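Local structure of phage related exonuclease (Haemophilus somnus 129PT, 3K93) at residues K107-T112 and W146-D151; I139-Y144 and V192-D197; L159-L164 and D178-I183. The protein is a phage-related exonuclease that probably degrades DNA by metal-dependent hydrolysis, consistent with the PD-(D/E)XK nuclease superfamily. One frame throughout, in Å; residues are numbered along the deposited sequence.

Contact 1: K107-T112 and W146-D151; sequences KLIIDT and WLWDCD. With NA (sodium ion), chain B.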
loop_
_atom_site.group_PDB
_atom_site.type_symbol
_atom_site.label_atom_id
_atom_site.label_comp_id
_atom_site.label_asym_id
_atom_site.label_seq_id
_atom_site.Cartn_x
_atom_site.Cartn_y
_atom_site.Cartn_z
ATOM N N LYS A 107 14.578 24.208 29.590
ATOM C CA LYS A 107 14.390 24.615 28.182
ATOM C C LYS A 107 14.060 23.368 27.333
ATOM O O LYS A 107 14.700 23.087 26.304
ATOM C CB LYS A 107 15.640 25.348 27.673
ATOM C CG LYS A 107 15.980 26.615 28.504
ATOM C CD LYS A 107 15.775 27.897 27.735
ATOM C CE LYS A 107 17.088 28.417 27.122
ATOM N NZ LYS A 107 16.846 29.121 25.819
ATOM N N LEU A 108 13.064 22.623 27.812
ATOM C CA LEU A 108 12.792 21.266 27.339
ATOM C C LEU A 108 11.325 21.087 27.026
ATOM O O LEU A 108 10.483 21.468 27.855
ATOM C CB LEU A 108 13.183 20.241 28.415
ATOM C CG LEU A 108 12.797 18.762 28.250
ATOM C CD1 LEU A 108 13.505 18.171 27.059
ATOM C CD2 LEU A 108 13.160 18.000 29.555
ATOM N N ILE A 109 11.040 20.477 25.859
ATOM C CA ILE A 109 9.717 19.958 25.534
ATOM C C ILE A 109 9.743 18.436 25.662
ATOM O O ILE A 109 10.678 17.787 25.215
ATOM C CB ILE A 109 9.319 20.305 24.081
ATOM C CG1 ILE A 109 9.215 21.811 23.892
ATOM C CG2 ILE A 109 7.996 19.628 23.675
ATOM C CD1 ILE A 109 7.980 22.425 24.591
ATOM N N ILE A 110 8.703 17.867 26.257
ATOM C CA ILE A 110 8.506 16.436 26.211
ATOM C C ILE A 110 7.231 16.160 25.493
ATOM O O ILE A 110 6.265 16.887 25.677
ATOM C CB ILE A 110 8.459 15.803 27.598
ATOM C CG1 ILE A 110 9.783 16.019 28.318
ATOM C CG2 ILE A 110 8.222 14.285 27.475
ATOM C CD1 ILE A 110 9.684 15.871 29.867
ATOM N N ASP A 111 7.243 15.128 24.663
ATOM C CA ASP A 111 6.076 14.651 23.965
ATOM C C ASP A 111 5.909 13.126 24.191
ATOM O O ASP A 111 6.861 12.351 24.023
ATOM C CB ASP A 111 6.197 14.935 22.461
ATOM C CG ASP A 111 4.838 14.937 21.764
ATOM O OD1 ASP A 111 4.322 13.831 21.468
ATOM O OD2 ASP A 111 4.238 16.029 21.552
ATOM N N THR A 112 4.706 12.714 24.573
ATOM C CA THR A 112 4.402 11.327 24.800
ATOM C C THR A 112 3.716 10.727 23.553
ATOM O O THR A 112 2.783 11.321 23.003
ATOM C CB THR A 112 3.461 11.167 26.002
ATOM O OG1 THR A 112 2.257 11.907 25.765
ATOM C CG2 THR A 112 4.117 11.626 27.301
ATOM N N TRP A 146 10.538 25.869 18.665
ATOM C CA TRP A 146 10.449 27.213 18.097
ATOM C C TRP A 146 9.392 28.021 18.851
ATOM O O TRP A 146 9.681 29.081 19.340
ATOM C CB TRP A 146 10.083 27.128 16.627
ATOM C CG TRP A 146 10.123 28.383 15.938
ATOM C CD1 TRP A 146 10.726 29.557 16.353
ATOM C CD2 TRP A 146 9.574 28.647 14.667
ATOM N NE1 TRP A 146 10.567 30.519 15.409
ATOM C CE2 TRP A 146 9.859 29.992 14.361
ATOM C CE3 TRP A 146 8.857 27.877 13.747
ATOM C CZ2 TRP A 146 9.470 30.572 13.176
ATOM C CZ3 TRP A 146 8.478 28.442 12.581
ATOM C CH2 TRP A 146 8.772 29.783 12.294
ATOM N N LEU A 147 8.204 27.445 19.012
ATOM C CA LEU A 147 7.104 28.123 19.664
ATOM C C LEU A 147 7.324 28.350 21.136
ATOM O O LEU A 147 6.783 29.304 21.678
ATOM C CB LEU A 147 5.796 27.352 19.466
ATOM C CG LEU A 147 5.169 27.377 18.087
ATOM C CD1 LEU A 147 4.094 26.308 17.975
ATOM C CD2 LEU A 147 4.561 28.764 17.784
ATOM N N TRP A 148 8.109 27.490 21.787
ATOM C CA TRP A 148 8.329 27.546 23.248
ATOM C C TRP A 148 9.742 27.964 23.631
ATOM O O TRP A 148 10.080 27.923 24.793
ATOM C CB TRP A 148 7.971 26.189 23.904
ATOM C CG TRP A 148 6.603 26.147 24.428
ATOM C CD1 TRP A 148 6.207 26.532 25.667
ATOM C CD2 TRP A 148 5.417 25.723 23.737
ATOM N NE1 TRP A 148 4.857 26.362 25.801
ATOM C CE2 TRP A 148 4.344 25.876 24.632
ATOM C CE3 TRP A 148 5.163 25.221 22.453
ATOM C CZ2 TRP A 148 3.032 25.560 24.290
ATOM C CZ3 TRP A 148 3.863 24.899 22.117
ATOM C CH2 TRP A 148 2.811 25.082 23.027
ATOM N N ASP A 149 10.546 28.405 22.665
ATOM C CA ASP A 149 11.919 28.887 22.925
ATOM C C ASP A 149 12.743 27.894 23.732
ATOM O O ASP A 149 13.339 28.266 24.730
ATOM C CB ASP A 149 11.920 30.254 23.634
ATOM C CG ASP A 149 11.492 31.407 22.719
ATOM O OD1 ASP A 149 11.886 31.456 21.531
ATOM O OD2 ASP A 149 10.777 32.300 23.205
ATOM N N CYS A 150 12.758 26.636 23.292
ATOM C CA CYS A 150 13.473 25.559 23.979
ATOM C C CYS A 150 14.655 25.083 23.174
ATOM O O CYS A 150 14.703 25.209 21.947
ATOM C CB CYS A 150 12.544 24.353 24.231
ATOM S SG CYS A 150 11.308 24.616 25.540
ATOM N N ASP A 151 15.593 24.485 23.893
ATOM C CA ASP A 151 16.835 23.962 23.333
ATOM C C ASP A 151 16.785 22.495 23.026
ATOM O O ASP A 151 17.578 22.034 22.223
ATOM C CB ASP A 151 18.009 24.210 24.303
ATOM C CG ASP A 151 18.374 25.668 24.391
ATOM O OD1 ASP A 151 18.035 26.426 23.441
ATOM O OD2 ASP A 151 18.983 26.047 25.412
HETATM NA NA NA B . 1.898 13.382 22.129
HETATM O O HOH W 1 16.544 28.901 22.720
HETATM O O HOH W 2 1.799 15.367 20.403
HETATM O O HOH W 3 -0.243 13.423 23.687
HETATM O O HOH W 4 0.957 12.205 20.361
#
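Trp148 meets Ile109 through CB and the adjoining CG of the indole: the Ile109 methyl CD1 comes obliquely to the ring, 3.8 Å from Trp148 CB, and the two side chains cross at about a right angle. The indole also makes a cation-pi contact with Arg90 and meets the Tyr102 ring, the planes about 50° apart. Ile109 CG1, set beside its own backbone N (chi1 -63°), lies 3.9 Å from Cys150 SG. That sulphur also lies against the peptide link, near Lys107 C and Leu108 N, while Cys150 CB is 3.2 Å from Lys107 O, a tight fit. The carbonyl is held by a bent hydrogen bond from Asp151 N to Lys107 O (2.9 Å), the donor tilted 31° from the carbonyl plane. Outside this buried part, the bent Lys107 chain lies against the Asp151 carboxylate; Lys107 NZ and Asp151 OD2 make only a long salt bridge of 3.8 Å, supplemented by a water that donates to Asp151 OD1 and weakly accepts from Lys107 NZ. Both segments carry a backbone irregularity here: Asp149, with positive phi, closes helix 137-148 in a Schellman motif, and Lys107 and Leu108 form a G1 beta bulge facing Val103. Farther along the strand, Asp111 OD1 (2.5 Å) and Thr112 O (2.4 Å) bind the sodium ion together with Asp100 and three waters. Asp100 followed by Asp111-Thr112-Lys113 is consistent with the metal-binding motif of the PD-(D/E)XK nuclease fold.

Contact 2: I139-Y144 and V192-D197; sequences IQMQGY and VIIQRD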
loop_
_atom_site.group_PDB
_atom_site.type_symbol
_atom_site.label_atom_id
_atom_site.label_comp_id
_atom_site.label_asym_id
_atom_site.label_seq_id
_atom_site.Cartn_x
_atom_site.Cartn_y
_atom_site.Cartn_z
ATOM N N ILE A 139 10.549 16.740 13.277
ATOM C CA ILE A 139 10.199 18.068 12.762
ATOM C C ILE A 139 9.120 18.701 13.662
ATOM O O ILE A 139 9.139 19.912 13.933
ATOM C CB ILE A 139 9.641 17.989 11.322
ATOM C CG1 ILE A 139 10.602 17.231 10.387
ATOM C CG2 ILE A 139 9.441 19.366 10.772
ATOM C CD1 ILE A 139 12.028 17.874 10.337
ATOM N N GLN A 140 8.190 17.872 14.120
ATOM C CA GLN A 140 7.177 18.333 15.064
ATOM C C GLN A 140 7.839 18.953 16.296
ATOM O O GLN A 140 7.383 19.995 16.789
ATOM C CB GLN A 140 6.282 17.174 15.480
ATOM C CG GLN A 140 5.140 17.501 16.441
ATOM C CD GLN A 140 4.460 16.268 17.025
ATOM O OE1 GLN A 140 4.998 15.164 16.955
ATOM N NE2 GLN A 140 3.288 16.465 17.649
HETATM N N MSE A 141 8.897 18.306 16.803
HETATM C CA MSE A 141 9.566 18.805 18.011
HETATM C C MSE A 141 10.257 20.125 17.697
HETATM O O MSE A 141 10.341 20.980 18.582
HETATM C CB MSE A 141 10.619 17.806 18.561
HETATM C CG MSE A 141 10.135 16.497 19.180
HETATM SE SE MSE A 141 8.748 16.763 20.444
HETATM C CE MSE A 141 7.351 16.263 19.276
ATOM N N GLN A 142 10.775 20.288 16.464
ATOM C CA GLN A 142 11.453 21.536 16.109
ATOM C C GLN A 142 10.446 22.675 16.121
ATOM O O GLN A 142 10.772 23.776 16.545
ATOM C CB GLN A 142 12.136 21.478 14.759
ATOM C CG GLN A 142 13.226 20.463 14.667
ATOM C CD GLN A 142 14.486 20.830 15.423
ATOM O OE1 GLN A 142 14.653 21.961 15.909
ATOM N NE2 GLN A 142 15.397 19.877 15.499
ATOM N N GLY A 143 9.228 22.379 15.687
ATOM C CA GLY A 143 8.138 23.331 15.714
ATOM C C GLY A 143 7.761 23.710 17.130
ATOM O O GLY A 143 7.570 24.899 17.406
ATOM N N TYR A 144 7.685 22.733 18.051
ATOM C CA TYR A 144 7.414 23.100 19.447
ATOM C C TYR A 144 8.568 23.873 20.084
ATOM O O TYR A 144 8.345 24.779 20.899
ATOM C CB TYR A 144 7.119 21.872 20.306
ATOM C CG TYR A 144 5.861 21.076 19.961
ATOM C CD1 TYR A 144 4.710 21.699 19.539
ATOM C CD2 TYR A 144 5.819 19.695 20.146
ATOM C CE1 TYR A 144 3.565 21.004 19.255
ATOM C CE2 TYR A 144 4.655 18.968 19.851
ATOM C CZ TYR A 144 3.528 19.643 19.413
ATOM O OH TYR A 144 2.358 18.984 19.102
ATOM N N VAL A 192 13.644 9.431 22.686
ATOM C CA VAL A 192 14.543 9.939 21.645
ATOM C C VAL A 192 14.745 11.445 21.895
ATOM O O VAL A 192 13.786 12.166 22.064
ATOM C CB VAL A 192 13.976 9.712 20.243
ATOM C CG1 VAL A 192 14.869 10.392 19.147
ATOM C CG2 VAL A 192 13.810 8.214 19.962
ATOM N N ILE A 193 15.988 11.888 21.951
ATOM C CA ILE A 193 16.325 13.266 22.290
ATOM C C ILE A 193 16.570 13.988 20.976
ATOM O O ILE A 193 17.361 13.533 20.178
ATOM C CB ILE A 193 17.646 13.331 23.156
ATOM C CG1 ILE A 193 17.478 12.568 24.474
ATOM C CG2 ILE A 193 18.041 14.762 23.451
ATOM C CD1 ILE A 193 18.839 12.254 25.227
ATOM N N ILE A 194 15.882 15.098 20.747
ATOM C CA ILE A 194 16.061 15.900 19.541
ATOM C C ILE A 194 16.649 17.259 19.953
ATOM O O ILE A 194 16.053 17.941 20.781
ATOM C CB ILE A 194 14.700 16.142 18.825
ATOM C CG1 ILE A 194 13.950 14.822 18.554
ATOM C CG2 ILE A 194 14.922 16.873 17.518
ATOM C CD1 ILE A 194 14.597 13.929 17.486
ATOM N N GLN A 195 17.812 17.636 19.399
ATOM C CA GLN A 195 18.411 18.931 19.680
ATOM C C GLN A 195 17.742 19.988 18.792
ATOM O O GLN A 195 17.418 19.696 17.662
ATOM C CB GLN A 195 19.931 18.928 19.397
ATOM C CG GLN A 195 20.775 17.968 20.251
ATOM C CD GLN A 195 20.564 18.186 21.738
ATOM O OE1 GLN A 195 20.347 19.316 22.184
ATOM N NE2 GLN A 195 20.600 17.110 22.509
ATOM N N ARG A 196 17.544 21.201 19.315
ATOM C CA ARG A 196 17.044 22.337 18.512
ATOM C C ARG A 196 17.978 22.515 17.339
ATOM O O ARG A 196 19.159 22.424 17.508
ATOM C CB ARG A 196 17.068 23.611 19.337
ATOM C CG ARG A 196 16.587 24.842 18.601
ATOM C CD ARG A 196 16.875 26.088 19.388
ATOM N NE ARG A 196 16.238 27.233 18.737
ATOM C CZ ARG A 196 15.008 27.675 18.983
ATOM N NH1 ARG A 196 14.239 27.137 19.925
ATOM N NH2 ARG A 196 14.555 28.721 18.299
ATOM N N ASP A 197 17.454 22.736 16.149
ATOM C CA ASP A 197 18.300 22.905 14.976
ATOM C C ASP A 197 17.739 24.061 14.208
ATOM O O ASP A 197 16.750 23.902 13.484
ATOM C CB ASP A 197 18.306 21.623 14.143
ATOM C CG ASP A 197 19.096 21.749 12.833
ATOM O OD1 ASP A 197 19.466 22.876 12.416
ATOM O OD2 ASP A 197 19.318 20.686 12.203
#
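Asp197 N donates to Gln142 OE1 at 2.9 Å, approaching well to one side of the side-chain C=O (C=O...N angle 114°) and tilted 25° from its plane. The other end of the same amide gives a hydrogen bond back: Gln142 NE2 to Gln195 O, 3.0 Å, with the acceptor somewhat out of the amide plane. The two bonds together fix the rotation of the group and tell its oxygen from its nitrogen. A bend at chi2 (-73°) directs the Gln142 chain from the helix to the backbone at the end of strand 189-195, where Gln142 NE2 also lies 3.7 Å from the Ile194 methyl CG2. One residue earlier in the helix, the selenomethionine Met141 adds a looser apolar contact, CG to Ile194 CG1 at 4.2 Å, and its CE methyl packs on Asp111. Arg196 turns to other partners, chiefly Asn198, and Asp197 caps helix 198-221 weakly through OD1. Within the helix, Gln140 NE2 donates to Tyr144 OH (3.1 Å) and its OE1 accepts from Lys113, a pairing consistent with the QxxxY motif of lambda-exonuclease-like and RecB-family nucleases. A single buried glutamine thus satisfies two backbone groups where the chain leaves the sheet, tying the strand-to-helix turn to helix 137-148; both hydrogen bonds across the contact pair a neutral amide with the backbone, and neither uses a charged group.

Contact 3: L159-L164 and D178-I183; sequences LFPTPL and DLVEQI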
loop_
_atom_site.group_PDB
_atom_site.type_symbol
_atom_site.label_atom_id
_atom_site.label_comp_id
_atom_site.label_asym_id
_atom_site.label_seq_id
_atom_site.Cartn_x
_atom_site.Cartn_y
_atom_site.Cartn_z
ATOM N N LEU A 159 4.476 2.325 25.910
ATOM C CA LEU A 159 3.545 1.216 25.668
ATOM C C LEU A 159 2.820 0.878 26.950
ATOM O O LEU A 159 3.440 0.398 27.926
ATOM C CB LEU A 159 4.287 -0.045 25.171
ATOM C CG LEU A 159 3.371 -1.236 24.890
ATOM C CD1 LEU A 159 2.323 -0.906 23.797
ATOM C CD2 LEU A 159 4.173 -2.541 24.540
ATOM N N PHE A 160 1.514 1.137 26.956
ATOM C CA PHE A 160 0.646 0.690 28.009
ATOM C C PHE A 160 -0.290 -0.339 27.398
ATOM O O PHE A 160 -0.485 -0.352 26.179
ATOM C CB PHE A 160 -0.230 1.859 28.522
ATOM C CG PHE A 160 0.544 2.989 29.156
ATOM C CD1 PHE A 160 1.119 2.835 30.405
ATOM C CD2 PHE A 160 0.662 4.213 28.522
ATOM C CE1 PHE A 160 1.826 3.857 31.001
ATOM C CE2 PHE A 160 1.378 5.270 29.144
ATOM C CZ PHE A 160 1.955 5.076 30.382
ATOM N N PRO A 161 -0.938 -1.135 28.233
ATOM C CA PRO A 161 -2.013 -1.990 27.720
ATOM C C PRO A 161 -3.106 -1.182 27.069
ATOM O O PRO A 161 -3.388 -0.066 27.514
ATOM C CB PRO A 161 -2.573 -2.669 28.975
ATOM C CG PRO A 161 -1.645 -2.404 30.035
ATOM C CD PRO A 161 -0.790 -1.245 29.687
ATOM N N THR A 162 -3.729 -1.733 26.026
ATOM C CA THR A 162 -4.794 -1.048 25.336
ATOM C C THR A 162 -6.050 -1.107 26.200
ATOM O O THR A 162 -6.417 -2.167 26.645
ATOM C CB THR A 162 -5.028 -1.683 23.937
ATOM O OG1 THR A 162 -3.844 -1.507 23.151
ATOM C CG2 THR A 162 -6.203 -1.034 23.193
ATOM N N PRO A 163 -6.697 0.043 26.461
ATOM C CA PRO A 163 -7.954 0.050 27.236
ATOM C C PRO A 163 -9.007 -0.822 26.566
ATOM O O PRO A 163 -9.132 -0.789 25.343
ATOM C CB PRO A 163 -8.403 1.515 27.189
ATOM C CG PRO A 163 -7.239 2.305 26.745
ATOM C CD PRO A 163 -6.254 1.398 26.098
ATOM N N LEU A 164 -9.740 -1.590 27.354
ATOM C CA LEU A 164 -10.725 -2.546 26.835
ATOM C C LEU A 164 -11.698 -1.967 25.833
ATOM O O LEU A 164 -12.001 -2.594 24.838
ATOM C CB LEU A 164 -11.512 -3.183 27.967
ATOM C CG LEU A 164 -10.868 -4.414 28.596
ATOM C CD1 LEU A 164 -11.528 -4.766 29.959
ATOM C CD2 LEU A 164 -10.928 -5.616 27.614
ATOM N N ASP A 178 -2.579 -8.580 27.947
ATOM C CA ASP A 178 -1.851 -9.575 28.773
ATOM C C ASP A 178 -0.338 -9.586 28.545
ATOM O O ASP A 178 0.453 -9.532 29.494
ATOM C CB ASP A 178 -2.379 -10.991 28.521
ATOM C CG ASP A 178 -3.872 -11.132 28.817
ATOM O OD1 ASP A 178 -4.513 -10.153 29.258
ATOM O OD2 ASP A 178 -4.411 -12.221 28.578
ATOM N N LEU A 179 0.068 -9.665 27.285
ATOM C CA LEU A 179 1.491 -9.658 26.957
ATOM C C LEU A 179 2.192 -8.369 27.367
ATOM O O LEU A 179 3.363 -8.404 27.659
ATOM C CB LEU A 179 1.703 -9.852 25.461
ATOM C CG LEU A 179 1.367 -11.206 24.862
ATOM C CD1 LEU A 179 1.715 -11.130 23.349
ATOM C CD2 LEU A 179 2.091 -12.373 25.617
ATOM N N VAL A 180 1.471 -7.242 27.387
ATOM C CA VAL A 180 2.059 -5.958 27.709
ATOM C C VAL A 180 2.296 -5.823 29.232
ATOM O O VAL A 180 3.339 -5.352 29.680
ATOM C CB VAL A 180 1.189 -4.797 27.202
ATOM C CG1 VAL A 180 1.779 -3.423 27.633
ATOM C CG2 VAL A 180 0.984 -4.882 25.653
ATOM N N GLU A 181 1.330 -6.278 30.001
ATOM C CA GLU A 181 1.404 -6.277 31.455
ATOM C C GLU A 181 2.503 -7.182 32.019
ATOM O O GLU A 181 2.900 -6.996 33.146
ATOM C CB GLU A 181 0.070 -6.713 32.037
ATOM C CG GLU A 181 -0.967 -5.655 31.911
ATOM C CD GLU A 181 -2.332 -6.069 32.459
ATOM O OE1 GLU A 181 -2.533 -7.268 32.747
ATOM O OE2 GLU A 181 -3.208 -5.177 32.566
ATOM N N GLN A 182 2.969 -8.154 31.249
ATOM C CA GLN A 182 4.122 -8.949 31.634
ATOM C C GLN A 182 5.445 -8.245 31.516
ATOM O O GLN A 182 6.404 -8.742 32.026
ATOM C CB GLN A 182 4.226 -10.156 30.737
ATOM C CG GLN A 182 3.125 -11.117 30.973
ATOM C CD GLN A 182 3.610 -12.478 30.728
ATOM O OE1 GLN A 182 3.873 -13.222 31.668
ATOM N NE2 GLN A 182 3.875 -12.786 29.450
ATOM N N ILE A 183 5.515 -7.125 30.808
ATOM C CA ILE A 183 6.790 -6.494 30.532
ATOM C C ILE A 183 6.949 -5.417 31.580
ATOM O O ILE A 183 6.063 -4.615 31.748
ATOM C CB ILE A 183 6.826 -5.841 29.131
ATOM C CG1 ILE A 183 6.441 -6.835 28.029
ATOM C CG2 ILE A 183 8.173 -5.220 28.838
ATOM C CD1 ILE A 183 6.282 -6.127 26.626
#
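Val180 points from its helix at the backbone of Leu159, Phe160 and Pro161, and one methyl does most of the touching. With CG1 anti to the backbone N (chi1 176°), Val180 CG1 sits 3.6 Å from Pro161 N and 3.7 Å from Phe160 C, pressed against a tertiary amide whose nitrogen, having no N-H, can be packed on by a hydrocarbon group without losing a hydrogen bond of its own. Leu159 comes to the same methyl from the other end of the tripeptide. The two side chains cross obliquely, Leu159 CG lying 3.9 Å from Val180 CG1, while Leu159 CD2 spans both valine methyls and reaches Val180 CG2 at 4.1 Å. The Pro161 ring crosses Val180 obliquely too, Pro161 CD lying 3.9 Å from Val180 CG1. Beyond it the neighbouring ring atom meets the next residue of the helix: Pro161 CG is 3.8 Å from Glu181 CG, the two side chains running at about a right angle, and the extended glutamate, an exposed residue, keeps OE2 near the same ring atom. Phe160 turns away from Val180, onto helix 68-79. Polar groups beside the contact are served by basic side chains from outside the segments. Arg188 bonds to the carbonyls of both Leu159 and Ile183, bridging the two segments, and Lys63 binds Phe160 O and Thr162 OG1. Leu179 and Ile183 pack on Phe50 of a second subunit. The arrangement is apolar loop-on-helix packing within the helical excursion that joins the antiparallel neighbours 152-158 and 189-195 of the central sheet.

Contacts 1 and 2 touch and share helix 137-148, which they tie to strands 108-114 and 189-195 of one four-stranded sheet; their segments alternate along the chain, and their centres are about 8 Å apart. Arg196 joins them by a probable hydrogen bond to Cys150 O, and Tyr144 packs on the sodium ligand Asp111. Both are partly buried, but contact 1 mixes an apolar core with an exposed, loosely paired charge, whereas contact 2 turns on a neutral buried amide. Contact 3, nested in the loop closed by contact 2, has its centre about 29 Å from those of the other two; it lies toward the periphery, yet is buried and made wholly of van der Waals packing.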